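Local coordinates for mandelate racemase/muconate lactonizing enzyme/Enolase superfamily (Rhodobacter sphaeroides, PDB 2HZG), which is of unassigned function but belongs to the enolase superfamily, whose members pair an N-terminal capping domain with a metal-binding TIM-barrel-like domain, at residues Q336-D340 and R372-V376; W111-R116 and P360-Q365. The contacts are given in a common frame with arbitrary orientation. Numbering follows the deposited sequence.

Interaction 1. Residues Q336-D340 and R372-V376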
loop_
_atom_site.group_PDB
_atom_site.type_symbol
_atom_site.label_atom_id
_atom_site.label_comp_id
_atom_site.label_asym_id
_atom_site.label_seq_id
_atom_site.Cartn_x
_atom_site.Cartn_y
_atom_site.Cartn_z
ATOM N N GLN A 336 24.972 11.620 -6.789
ATOM C CA GLN A 336 25.123 12.603 -7.854
ATOM C C GLN A 336 23.854 12.754 -8.689
ATOM O O GLN A 336 23.543 13.860 -9.147
ATOM C CB GLN A 336 26.303 12.250 -8.779
ATOM C CG GLN A 336 26.725 13.449 -9.660
ATOM C CD GLN A 336 27.264 14.587 -8.825
ATOM O OE1 GLN A 336 28.057 14.366 -7.911
ATOM N NE2 GLN A 336 26.846 15.807 -9.124
ATOM N N LEU A 337 23.135 11.648 -8.902
ATOM C CA LEU A 337 21.880 11.699 -9.653
ATOM C C LEU A 337 20.972 12.770 -9.089
ATOM O O LEU A 337 20.503 13.622 -9.831
ATOM C CB LEU A 337 21.152 10.335 -9.672
ATOM C CG LEU A 337 19.700 10.323 -10.192
ATOM C CD1 LEU A 337 19.543 10.929 -11.594
ATOM C CD2 LEU A 337 19.123 8.893 -10.146
ATOM N N ALA A 338 20.745 12.735 -7.775
ATOM C CA ALA A 338 19.837 13.680 -7.113
ATOM C C ALA A 338 20.276 15.134 -7.265
ATOM O O ALA A 338 19.433 16.020 -7.497
ATOM C CB ALA A 338 19.674 13.321 -5.634
ATOM N N LEU A 339 21.584 15.372 -7.112
ATOM C CA LEU A 339 22.206 16.683 -7.375
ATOM C C LEU A 339 21.944 17.146 -8.815
ATOM O O LEU A 339 21.579 18.303 -9.039
ATOM C CB LEU A 339 23.730 16.648 -7.093
ATOM C CG LEU A 339 24.197 16.350 -5.651
ATOM C CD1 LEU A 339 25.725 16.256 -5.546
ATOM C CD2 LEU A 339 23.681 17.412 -4.668
ATOM N N ASP A 340 22.104 16.243 -9.779
ATOM C CA ASP A 340 22.092 16.627 -11.206
ATOM C C ASP A 340 20.700 16.828 -11.763
ATOM O O ASP A 340 20.540 17.436 -12.835
ATOM C CB ASP A 340 22.789 15.566 -12.054
ATOM C CG ASP A 340 24.299 15.523 -11.833
ATOM O OD1 ASP A 340 24.816 16.307 -10.990
ATOM O OD2 ASP A 340 24.951 14.673 -12.499
ATOM N N ARG A 372 19.688 12.798 -19.845
ATOM C CA ARG A 372 20.587 12.108 -20.777
ATOM C C ARG A 372 21.583 11.164 -20.076
ATOM O O ARG A 372 21.775 10.018 -20.486
ATOM C CB ARG A 372 21.315 13.117 -21.671
ATOM C CG ARG A 372 22.261 12.467 -22.669
ATOM C CD ARG A 372 22.784 13.466 -23.710
ATOM N NE ARG A 372 21.712 13.997 -24.554
ATOM C CZ ARG A 372 21.150 13.348 -25.580
ATOM N NH1 ARG A 372 20.183 13.941 -26.280
ATOM N NH2 ARG A 372 21.544 12.112 -25.916
ATOM N N ARG A 373 22.211 11.655 -19.014
ATOM C CA ARG A 373 23.233 10.886 -18.329
ATOM C C ARG A 373 22.701 9.610 -17.651
ATOM O O ARG A 373 23.354 8.553 -17.667
ATOM C CB ARG A 373 23.882 11.777 -17.281
ATOM C CG ARG A 373 25.063 11.167 -16.610
ATOM C CD ARG A 373 25.827 12.274 -15.957
ATOM N NE ARG A 373 27.182 11.857 -15.643
ATOM C CZ ARG A 373 28.253 12.119 -16.386
ATOM N NH1 ARG A 373 28.155 12.816 -17.514
ATOM N NH2 ARG A 373 29.436 11.689 -15.977
ATOM N N TYR A 374 21.526 9.724 -17.038
ATOM C CA TYR A 374 21.057 8.679 -16.133
ATOM C C TYR A 374 19.871 7.857 -16.640
ATOM O O TYR A 374 19.373 6.994 -15.914
ATOM C CB TYR A 374 20.699 9.302 -14.802
ATOM C CG TYR A 374 21.848 10.022 -14.123
ATOM C CD1 TYR A 374 22.822 9.310 -13.391
ATOM C CD2 TYR A 374 21.931 11.413 -14.153
ATOM C CE1 TYR A 374 23.854 9.968 -12.742
ATOM C CE2 TYR A 374 22.963 12.082 -13.500
ATOM C CZ TYR A 374 23.920 11.352 -12.800
ATOM O OH TYR A 374 24.927 12.031 -12.153
ATOM N N LEU A 375 19.425 8.129 -17.868
ATOM C CA LEU A 375 18.226 7.485 -18.407
ATOM C C LEU A 375 18.395 5.981 -18.477
ATOM O O LEU A 375 19.409 5.494 -18.956
ATOM C CB LEU A 375 17.881 8.015 -19.800
ATOM C CG LEU A 375 16.419 7.872 -20.277
ATOM C CD1 LEU A 375 15.354 8.301 -19.245
ATOM C CD2 LEU A 375 16.210 8.628 -21.607
ATOM N N VAL A 376 17.385 5.265 -17.993
ATOM C CA VAL A 376 17.336 3.814 -18.078
ATOM C C VAL A 376 16.432 3.451 -19.251
ATOM O O VAL A 376 15.259 3.855 -19.287
ATOM C CB VAL A 376 16.802 3.190 -16.761
ATOM C CG1 VAL A 376 16.678 1.688 -16.879
ATOM C CG2 VAL A 376 17.722 3.579 -15.565
#

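Interaction 2. Residues W111-R116 and P360-Q365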
loop_
_atom_site.group_PDB
_atom_site.type_symbol
_atom_site.label_atom_id
_atom_site.label_comp_id
_atom_site.label_asym_id
_atom_site.label_seq_id
_atom_site.Cartn_x
_atom_site.Cartn_y
_atom_site.Cartn_z
ATOM N N TRP A 111 0.876 20.853 -10.078
ATOM C CA TRP A 111 1.154 22.081 -9.351
ATOM C C TRP A 111 2.271 22.903 -9.987
ATOM O O TRP A 111 2.146 24.120 -10.093
ATOM C CB TRP A 111 1.502 21.788 -7.902
ATOM C CG TRP A 111 0.323 21.241 -7.132
ATOM C CD1 TRP A 111 0.113 19.950 -6.784
ATOM C CD2 TRP A 111 -0.792 21.983 -6.642
ATOM N NE1 TRP A 111 -1.064 19.837 -6.081
ATOM C CE2 TRP A 111 -1.648 21.069 -5.994
ATOM C CE3 TRP A 111 -1.158 23.346 -6.685
ATOM C CZ2 TRP A 111 -2.845 21.461 -5.390
ATOM C CZ3 TRP A 111 -2.342 23.733 -6.095
ATOM C CH2 TRP A 111 -3.172 22.800 -5.444
ATOM N N ASP A 112 3.347 22.223 -10.395
ATOM C CA ASP A 112 4.443 22.854 -11.115
ATOM C C ASP A 112 3.944 23.501 -12.424
ATOM O O ASP A 112 4.219 24.680 -12.675
ATOM C CB ASP A 112 5.566 21.839 -11.378
ATOM C CG ASP A 112 6.870 22.510 -11.845
ATOM O OD1 ASP A 112 7.243 23.570 -11.279
ATOM O OD2 ASP A 112 7.520 21.980 -12.771
ATOM N N LEU A 113 3.194 22.735 -13.228
ATOM C CA LEU A 113 2.646 23.211 -14.505
ATOM C C LEU A 113 1.734 24.425 -14.285
ATOM O O LEU A 113 1.918 25.463 -14.899
ATOM C CB LEU A 113 1.866 22.087 -15.220
ATOM C CG LEU A 113 1.419 22.232 -16.692
ATOM C CD1 LEU A 113 1.092 20.854 -17.288
ATOM C CD2 LEU A 113 0.249 23.203 -16.889
ATOM N N LEU A 114 0.750 24.299 -13.407
ATOM C CA LEU A 114 -0.147 25.428 -13.176
ATOM C C LEU A 114 0.602 26.636 -12.606
ATOM O O LEU A 114 0.306 27.764 -12.979
ATOM C CB LEU A 114 -1.361 25.046 -12.304
ATOM C CG LEU A 114 -2.387 24.136 -13.015
ATOM C CD1 LEU A 114 -3.549 23.788 -12.075
ATOM C CD2 LEU A 114 -2.947 24.769 -14.277
ATOM N N GLY A 115 1.560 26.398 -11.701
ATOM C CA GLY A 115 2.343 27.487 -11.140
ATOM C C GLY A 115 3.165 28.209 -12.192
ATOM O O GLY A 115 3.205 29.435 -12.228
ATOM N N ARG A 116 3.808 27.445 -13.058
ATOM C CA ARG A 116 4.578 28.005 -14.166
ATOM C C ARG A 116 3.695 28.780 -15.147
ATOM O O ARG A 116 4.062 29.868 -15.587
ATOM C CB ARG A 116 5.377 26.909 -14.878
ATOM C CG ARG A 116 6.562 26.407 -14.019
ATOM C CD ARG A 116 6.989 25.004 -14.423
ATOM N NE ARG A 116 7.348 24.957 -15.838
ATOM C CZ ARG A 116 8.584 25.143 -16.299
ATOM N NH1 ARG A 116 9.575 25.369 -15.446
ATOM N NH2 ARG A 116 8.825 25.110 -17.610
ATOM N N PRO A 360 8.016 30.428 -9.674
ATOM C CA PRO A 360 6.784 29.754 -10.137
ATOM C C PRO A 360 6.804 28.225 -10.057
ATOM O O PRO A 360 7.850 27.603 -10.283
ATOM C CB PRO A 360 6.681 30.184 -11.613
ATOM C CG PRO A 360 7.410 31.508 -11.665
ATOM C CD PRO A 360 8.603 31.249 -10.758
ATOM N N GLY A 361 5.635 27.637 -9.788
ATOM C CA GLY A 361 5.513 26.194 -9.610
ATOM C C GLY A 361 6.392 25.713 -8.468
ATOM O O GLY A 361 6.429 26.314 -7.398
ATOM N N LEU A 362 7.129 24.640 -8.717
ATOM C CA LEU A 362 8.092 24.124 -7.751
ATOM C C LEU A 362 9.392 24.938 -7.734
ATOM O O LEU A 362 10.264 24.697 -6.899
ATOM C CB LEU A 362 8.358 22.623 -8.004
ATOM C CG LEU A 362 7.118 21.720 -7.782
ATOM C CD1 LEU A 362 7.372 20.239 -8.136
ATOM C CD2 LEU A 362 6.593 21.832 -6.341
ATOM N N GLY A 363 9.527 25.880 -8.675
ATOM C CA GLY A 363 10.561 26.914 -8.589
ATOM C C GLY A 363 11.957 26.472 -8.991
ATOM O O GLY A 363 12.929 27.188 -8.734
ATOM N N LEU A 364 12.059 25.314 -9.647
ATOM C CA LEU A 364 13.331 24.747 -10.081
ATOM C C LEU A 364 13.171 24.102 -11.433
ATOM O O LEU A 364 12.096 23.594 -11.773
ATOM C CB LEU A 364 13.870 23.706 -9.077
ATOM C CG LEU A 364 14.154 24.235 -7.666
ATOM C CD1 LEU A 364 14.276 23.084 -6.689
ATOM C CD2 LEU A 364 15.409 25.153 -7.624
ATOM N N GLN A 365 14.247 24.123 -12.203
ATOM C CA GLN A 365 14.228 23.591 -13.551
ATOM C C GLN A 365 14.835 22.189 -13.527
ATOM O O GLN A 365 15.919 21.982 -12.948
ATOM C CB GLN A 365 15.046 24.526 -14.463
ATOM C CG GLN A 365 14.785 24.400 -15.961
ATOM C CD GLN A 365 13.515 25.115 -16.442
ATOM O OE1 GLN A 365 13.134 24.964 -17.598
ATOM N NE2 GLN A 365 12.836 25.852 -15.554
HETATM O O HOH W 1 9.453 24.953 -12.178
HETATM O O HOH W 2 10.235 21.976 -13.244
#

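Interaction 1. Residues Q336-D340 and R372-V376
Residues 336-340 form a single helical turn, tied by Asp-340 N to Gln-336 O at 2.9 Å, while 372-376 comes from the end region of helix 368-374, and its backbone is extended by Val-376. The nearest CA atoms, those of Leu-337 and Tyr-374, are 7.2 Å apart, so side chains bridge the gap. Tyr-374 does most of this: it points across the gap, and its ring receives Leu-337 over one face, a CH-pi contact with CD1 3.8 Å from the ring centroid. The short helix follows the last strand (327-331) of the enolase-type barrel, and strand 5-14 of the N-terminal sheet touches both sides: Leu-13 meets Leu-337 and Leu-375. A tyrosine suits this border because its apolar ring can lie beside leucine while its OH reaches the carboxylate of Asp-340, donating to OD2 at 2.7 Å. The other carboxylate oxygen, Asp-340 OD1, accepts a hydrogen bond from Gln-336 NE2 (2.8 Å), one helical turn back.

Interaction 2. Residues W111-R116 and P360-Q365
Helix 99-118 of the N-terminal domain meets a type II' beta turn, Pro-360 to Gly-363, in the loop that follows the TIM-barrel-like domain's helix 336-340. The approach is extremely close: the CA atoms of Gly-115 and Gly-361 lie 3.7 Å apart, and a CB on Gly-115 would stand only 2.4 Å from Gly-361 CA. Gly-361, at the second turn position with phi 59° and psi -133°, is doubly constrained, since a CB there would also collide with Asp-112 OD1. Asp-112 adopts the t rotamer, which carries its carboxylate along the helix flank to the turn; OD1 accepts from Leu-362 N at 2.8 Å, while OD2 takes the backbone N of Trp-41. Leu-362, in the m,t rotamer, directs its apolar end into helix 309-316, against Leu-310 and Ala-314. Trp-111 turns its indole away from the loop toward Ile-82 and Leu-125, with NE1 bonded to Glu-107. The long Arg-116 side chain leaves sideways and its end swings nearer the loop, its NE donating to Ile-39 O, and its NH1 donates to a water at 3.3 Å; that water lies 2.8 Å from Asp-112 OD1 and 3.0 Å from Leu-364 O.

Overall arrangement
Both contacts are partly buried; their centres lie about 18 Å from the centre of the chain and 21 Å from each other, with nearest atoms about 6 Å apart. They alternate along the sequence, because 360-365 belongs to the loop that joins the two helices of interaction 1. Each also reaches the same N-terminal three-stranded sheet, but at different outer strands: interaction 1 at 5-14, interaction 2 at 38-44. Their chemistry differs accordingly. In interaction 1 well-separated backbones are spanned by an aromatic side chain, ending in a hydroxyl that meets a carboxylate; in interaction 2 glycines let backbones touch directly, and a carboxylate and two waters link the polar groups of helix and loop. Neither includes the sodium ligands Asp-199, Glu-227 and Glu-254.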